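Local coordinates for terminal oxygenase component of carbazole (PDB 7BUG), which is the terminal oxygenase of carbazole 1,9a-dioxygenase, adding dioxygen at the angular and adjacent carbons of carbazole with a Rieske cluster and a non-haem iron, at residues A[220-232]-A[258-270]. Sequence-based numbering, arbitrary orientation.
Sequences DVVGRKGVYDLIG and VANDISIWLPGVL
Ser263 CB lies over one face of the Tyr228 ring in a CH-pi contact, 3.7 Å from the ring centroid. The oxygen of water 2 lies at the edge of the Tyr228 ring, in its plane. Gly226 CA comes obliquely against the six-membered ring of Trp265, 3.5 Å from CE3. Tyr228 OH meets the indole at its edge, 3.5 Å from Trp265 CZ2, and the two ring planes are nearly perpendicular (89°). The Arg224 guanidinium has Val222 CG2 over the centre of one face and Asp220 OD2, its salt-bridge partner, at its edge; its NE bonds to Thr149 O. Arg224 CB and CD pack obliquely on Trp265 CZ3. With CG anti to its carbonyl carbon (chi1 -57°), Trp265 turns its six-membered ring back across Gly226. A CB on Gly226 would clash with Trp265 CE3. Trp265 NE1 donates to Ser263 OG at 2.8 Å, tilted from the ring plane. A leucine in place of Tyr228 would probably leave Ser263 CB without its ring face and open a gap at the indole edge.

Strands 226-229 and 261-265 run antiparallel in the sheet of the catalytic domain, and 214-217 flanks 226-229 beyond. Val227 N lies 2.8 Å from Ile264 O in a hydrogen-bonded pair. Asp229 N bonds to Ile262 O, nearly straight at 172°. Water 2 bridges Asp229 O and Ile262 N. Tyr228, Ser263 and Trp265 share one face. On the face of Val227 and Ile264, Val227 CB touches Ile264 CG2, and helices 171-179 and 360-372 pack there. Ile262 lies about 7 Å from the iron ligand His183, side chain to side chain. Four backbone bonds thus hold these neighbouring strands, while Ser263 OG satisfies the buried indole N-H and helps fix the ring that Tyr228 rests against.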
loop_
_atom_site.group_PDB
_atom_site.type_symbol
_atom_site.label_atom_id
_atom_site.label_comp_id
_atom_site.label_asym_id
_atom_site.label_seq_id
_atom_site.Cartn_x
_atom_site.Cartn_y
_atom_site.Cartn_z
ATOM N N ASP A 220 33.298 7.124 -29.218
ATOM C CA ASP A 220 32.655 8.296 -29.864
ATOM C C ASP A 220 33.306 9.543 -29.264
ATOM O O ASP A 220 33.547 9.548 -28.028
ATOM C CB ASP A 220 31.131 8.239 -29.744
ATOM C CG ASP A 220 30.433 9.531 -30.138
ATOM O OD1 ASP A 220 30.616 10.500 -29.387
ATOM O OD2 ASP A 220 29.684 9.545 -31.182
ATOM N N VAL A 221 33.603 10.535 -30.107
ATOM C CA VAL A 221 34.565 11.647 -29.805
ATOM C C VAL A 221 33.898 12.760 -28.980
ATOM O O VAL A 221 34.608 13.677 -28.533
ATOM C CB VAL A 221 35.215 12.172 -31.098
ATOM C CG1 VAL A 221 35.292 13.693 -31.156
ATOM C CG2 VAL A 221 36.586 11.544 -31.286
ATOM N N VAL A 222 32.580 12.695 -28.762
ATOM C CA VAL A 222 31.889 13.598 -27.801
ATOM C C VAL A 222 31.552 12.789 -26.540
ATOM O O VAL A 222 30.927 13.369 -25.658
ATOM C CB VAL A 222 30.666 14.303 -28.430
ATOM C CG1 VAL A 222 30.995 14.822 -29.827
ATOM C CG2 VAL A 222 29.415 13.436 -28.497
ATOM N N GLY A 223 32.011 11.530 -26.440
ATOM C CA GLY A 223 31.906 10.724 -25.215
ATOM C C GLY A 223 30.624 9.891 -25.180
ATOM O O GLY A 223 30.363 9.255 -24.120
ATOM N N ARG A 224 29.890 9.840 -26.278
ATOM C CA ARG A 224 28.638 9.023 -26.349
ATOM C C ARG A 224 28.974 7.555 -26.110
ATOM O O ARG A 224 30.077 7.082 -26.505
ATOM C CB ARG A 224 27.968 9.020 -27.724
ATOM C CG ARG A 224 27.340 10.313 -28.167
ATOM C CD ARG A 224 26.570 9.990 -29.431
ATOM N NE ARG A 224 26.046 11.267 -29.746
ATOM C CZ ARG A 224 26.518 12.077 -30.660
ATOM N NH1 ARG A 224 25.935 13.242 -30.843
ATOM N NH2 ARG A 224 27.563 11.730 -31.401
ATOM N N LYS A 225 28.083 6.818 -25.456
ATOM C CA LYS A 225 28.334 5.394 -25.165
ATOM C C LYS A 225 27.081 4.634 -25.601
ATOM O O LYS A 225 25.997 4.956 -25.099
ATOM C CB LYS A 225 28.649 5.160 -23.689
ATOM C CG LYS A 225 29.840 5.949 -23.138
ATOM C CD LYS A 225 31.169 5.371 -23.590
ATOM C CE LYS A 225 32.327 6.046 -22.911
ATOM N NZ LYS A 225 32.683 7.241 -23.669
ATOM N N GLY A 226 27.223 3.677 -26.513
ATOM C CA GLY A 226 26.036 2.918 -26.934
ATOM C C GLY A 226 26.362 1.578 -27.547
ATOM O O GLY A 226 27.528 1.143 -27.582
ATOM N N VAL A 227 25.317 0.902 -27.979
ATOM C CA VAL A 227 25.393 -0.458 -28.586
ATOM C C VAL A 227 24.491 -0.463 -29.807
ATOM O O VAL A 227 23.331 -0.076 -29.695
ATOM C CB VAL A 227 25.002 -1.586 -27.603
ATOM C CG1 VAL A 227 25.260 -2.953 -28.226
ATOM C CG2 VAL A 227 25.741 -1.467 -26.299
ATOM N N TYR A 228 25.001 -0.932 -30.940
ATOM C CA TYR A 228 24.176 -1.235 -32.128
ATOM C C TYR A 228 23.822 -2.717 -32.088
ATOM O O TYR A 228 24.684 -3.541 -31.749
ATOM C CB TYR A 228 24.909 -0.919 -33.439
ATOM C CG TYR A 228 25.031 0.550 -33.746
ATOM C CD1 TYR A 228 26.009 1.332 -33.155
ATOM C CD2 TYR A 228 24.107 1.177 -34.555
ATOM C CE1 TYR A 228 26.103 2.694 -33.427
ATOM C CE2 TYR A 228 24.174 2.532 -34.829
ATOM C CZ TYR A 228 25.162 3.302 -34.239
ATOM O OH TYR A 228 25.185 4.647 -34.501
ATOM N N ASP A 229 22.563 -2.990 -32.438
ATOM C CA ASP A 229 21.969 -4.340 -32.633
ATOM C C ASP A 229 22.264 -4.737 -34.083
ATOM O O ASP A 229 21.664 -4.169 -34.987
ATOM C CB ASP A 229 20.462 -4.316 -32.326
ATOM C CG ASP A 229 19.728 -5.602 -32.719
ATOM O OD1 ASP A 229 20.419 -6.591 -33.034
ATOM O OD2 ASP A 229 18.467 -5.569 -32.779
ATOM N N LEU A 230 23.163 -5.687 -34.271
ATOM C CA LEU A 230 23.572 -6.167 -35.609
ATOM C C LEU A 230 22.979 -7.550 -35.871
ATOM O O LEU A 230 23.521 -8.222 -36.766
ATOM C CB LEU A 230 25.098 -6.238 -35.676
ATOM C CG LEU A 230 25.825 -4.934 -35.375
ATOM C CD1 LEU A 230 27.309 -5.124 -35.636
ATOM C CD2 LEU A 230 25.266 -3.785 -36.179
ATOM N N ILE A 231 21.897 -7.948 -35.186
ATOM C CA ILE A 231 21.284 -9.288 -35.419
ATOM C C ILE A 231 20.845 -9.388 -36.888
ATOM O O ILE A 231 21.096 -10.454 -37.443
ATOM C CB ILE A 231 20.140 -9.578 -34.430
ATOM C CG1 ILE A 231 19.871 -11.073 -34.342
ATOM C CG2 ILE A 231 18.885 -8.799 -34.796
ATOM C CD1 ILE A 231 18.837 -11.423 -33.315
ATOM N N GLY A 232 20.241 -8.342 -37.484
ATOM C CA GLY A 232 19.788 -8.323 -38.893
ATOM C C GLY A 232 20.927 -8.366 -39.916
ATOM O O GLY A 232 20.648 -8.577 -41.113
ATOM N N VAL A 258 12.454 -0.883 -42.963
ATOM C CA VAL A 258 12.684 0.070 -41.835
ATOM C C VAL A 258 13.629 -0.591 -40.827
ATOM O O VAL A 258 13.935 -1.802 -40.932
ATOM C CB VAL A 258 11.372 0.535 -41.164
ATOM C CG1 VAL A 258 10.517 1.358 -42.104
ATOM C CG2 VAL A 258 10.599 -0.632 -40.580
ATOM N N ALA A 259 14.135 0.214 -39.891
ATOM C CA ALA A 259 14.899 -0.251 -38.724
ATOM C C ALA A 259 16.162 -1.017 -39.120
ATOM O O ALA A 259 16.474 -1.981 -38.429
ATOM C CB ALA A 259 14.009 -1.067 -37.840
ATOM N N ASN A 260 16.886 -0.567 -40.145
ATOM C CA ASN A 260 18.216 -1.106 -40.532
ATOM C C ASN A 260 19.235 -0.836 -39.427
ATOM O O ASN A 260 20.093 -1.674 -39.234
ATOM C CB ASN A 260 18.753 -0.453 -41.798
ATOM C CG ASN A 260 17.780 -0.608 -42.940
ATOM O OD1 ASN A 260 16.721 0.001 -42.925
ATOM N ND2 ASN A 260 18.103 -1.463 -43.892
ATOM N N ASP A 261 19.180 0.330 -38.782
ATOM C CA ASP A 261 20.140 0.715 -37.709
ATOM C C ASP A 261 19.355 0.910 -36.407
ATOM O O ASP A 261 18.448 1.751 -36.391
ATOM C CB ASP A 261 20.926 1.994 -38.023
ATOM C CG ASP A 261 21.723 1.925 -39.308
ATOM O OD1 ASP A 261 22.383 0.892 -39.532
ATOM O OD2 ASP A 261 21.693 2.922 -40.070
ATOM N N ILE A 262 19.670 0.099 -35.409
ATOM C CA ILE A 262 18.989 0.145 -34.090
ATOM C C ILE A 262 20.102 0.285 -33.064
ATOM O O ILE A 262 20.984 -0.581 -33.030
ATOM C CB ILE A 262 18.176 -1.115 -33.789
ATOM C CG1 ILE A 262 17.056 -1.279 -34.812
ATOM C CG2 ILE A 262 17.642 -1.043 -32.350
ATOM C CD1 ILE A 262 16.217 -2.518 -34.615
ATOM N N SER A 263 20.042 1.296 -32.215
ATOM C CA SER A 263 21.106 1.478 -31.210
ATOM C C SER A 263 20.495 2.015 -29.920
ATOM O O SER A 263 19.456 2.708 -29.974
ATOM C CB SER A 263 22.203 2.397 -31.734
ATOM O OG SER A 263 21.654 3.604 -32.226
ATOM N N ILE A 264 21.115 1.622 -28.818
ATOM C CA ILE A 264 20.740 2.129 -27.488
ATOM C C ILE A 264 21.942 2.893 -26.932
ATOM O O ILE A 264 23.096 2.452 -27.092
ATOM C CB ILE A 264 20.277 0.986 -26.572
ATOM C CG1 ILE A 264 19.672 1.541 -25.282
ATOM C CG2 ILE A 264 21.435 0.011 -26.296
ATOM C CD1 ILE A 264 18.300 2.201 -25.440
ATOM N N TRP A 265 21.672 4.003 -26.272
ATOM C CA TRP A 265 22.730 4.926 -25.768
ATOM C C TRP A 265 22.479 5.213 -24.299
ATOM O O TRP A 265 21.308 5.438 -23.935
ATOM C CB TRP A 265 22.683 6.215 -26.593
ATOM C CG TRP A 265 22.857 5.943 -28.054
ATOM C CD1 TRP A 265 21.890 5.598 -28.946
ATOM C CD2 TRP A 265 24.109 5.855 -28.766
ATOM N NE1 TRP A 265 22.431 5.347 -30.184
ATOM C CE2 TRP A 265 23.797 5.492 -30.097
ATOM C CE3 TRP A 265 25.453 6.053 -28.401
ATOM C CZ2 TRP A 265 24.782 5.327 -31.073
ATOM C CZ3 TRP A 265 26.418 5.856 -29.361
ATOM C CH2 TRP A 265 26.084 5.509 -30.672
ATOM N N LEU A 266 23.546 5.320 -23.510
ATOM C CA LEU A 266 23.428 5.981 -22.190
ATOM C C LEU A 266 22.924 7.402 -22.396
ATOM O O LEU A 266 23.368 8.105 -23.299
ATOM C CB LEU A 266 24.748 5.938 -21.422
ATOM C CG LEU A 266 25.068 4.607 -20.746
ATOM C CD1 LEU A 266 26.547 4.591 -20.369
ATOM C CD2 LEU A 266 24.219 4.386 -19.499
ATOM N N PRO A 267 22.067 7.914 -21.484
ATOM C CA PRO A 267 21.637 7.181 -20.280
ATOM C C PRO A 267 20.448 6.203 -20.414
ATOM O O PRO A 267 20.071 5.559 -19.431
ATOM C CB PRO A 267 21.185 8.318 -19.342
ATOM C CG PRO A 267 20.620 9.353 -20.325
ATOM C CD PRO A 267 21.562 9.295 -21.499
ATOM N N GLY A 268 19.879 6.104 -21.595
ATOM C CA GLY A 268 18.748 5.195 -21.847
ATOM C C GLY A 268 17.869 5.756 -22.944
ATOM O O GLY A 268 16.699 6.169 -22.703
ATOM N N VAL A 269 18.408 5.778 -24.158
ATOM C CA VAL A 269 17.715 6.366 -25.316
ATOM C C VAL A 269 18.010 5.482 -26.518
ATOM O O VAL A 269 19.190 5.158 -26.813
ATOM C CB VAL A 269 18.038 7.846 -25.582
ATOM C CG1 VAL A 269 19.511 8.125 -25.606
ATOM C CG2 VAL A 269 17.434 8.314 -26.869
ATOM N N LEU A 270 16.933 5.085 -27.180
ATOM C CA LEU A 270 16.947 4.212 -28.369
ATOM C C LEU A 270 16.857 5.081 -29.625
ATOM O O LEU A 270 16.056 6.038 -29.702
ATOM C CB LEU A 270 15.745 3.271 -28.292
ATOM C CG LEU A 270 15.650 2.180 -29.363
ATOM C CD1 LEU A 270 16.604 1.035 -29.048
ATOM C CD2 LEU A 270 14.228 1.651 -29.482
HETATM O O HOH W 1 25.837 8.250 -24.283
HETATM O O HOH W 2 21.839 -1.739 -36.023
#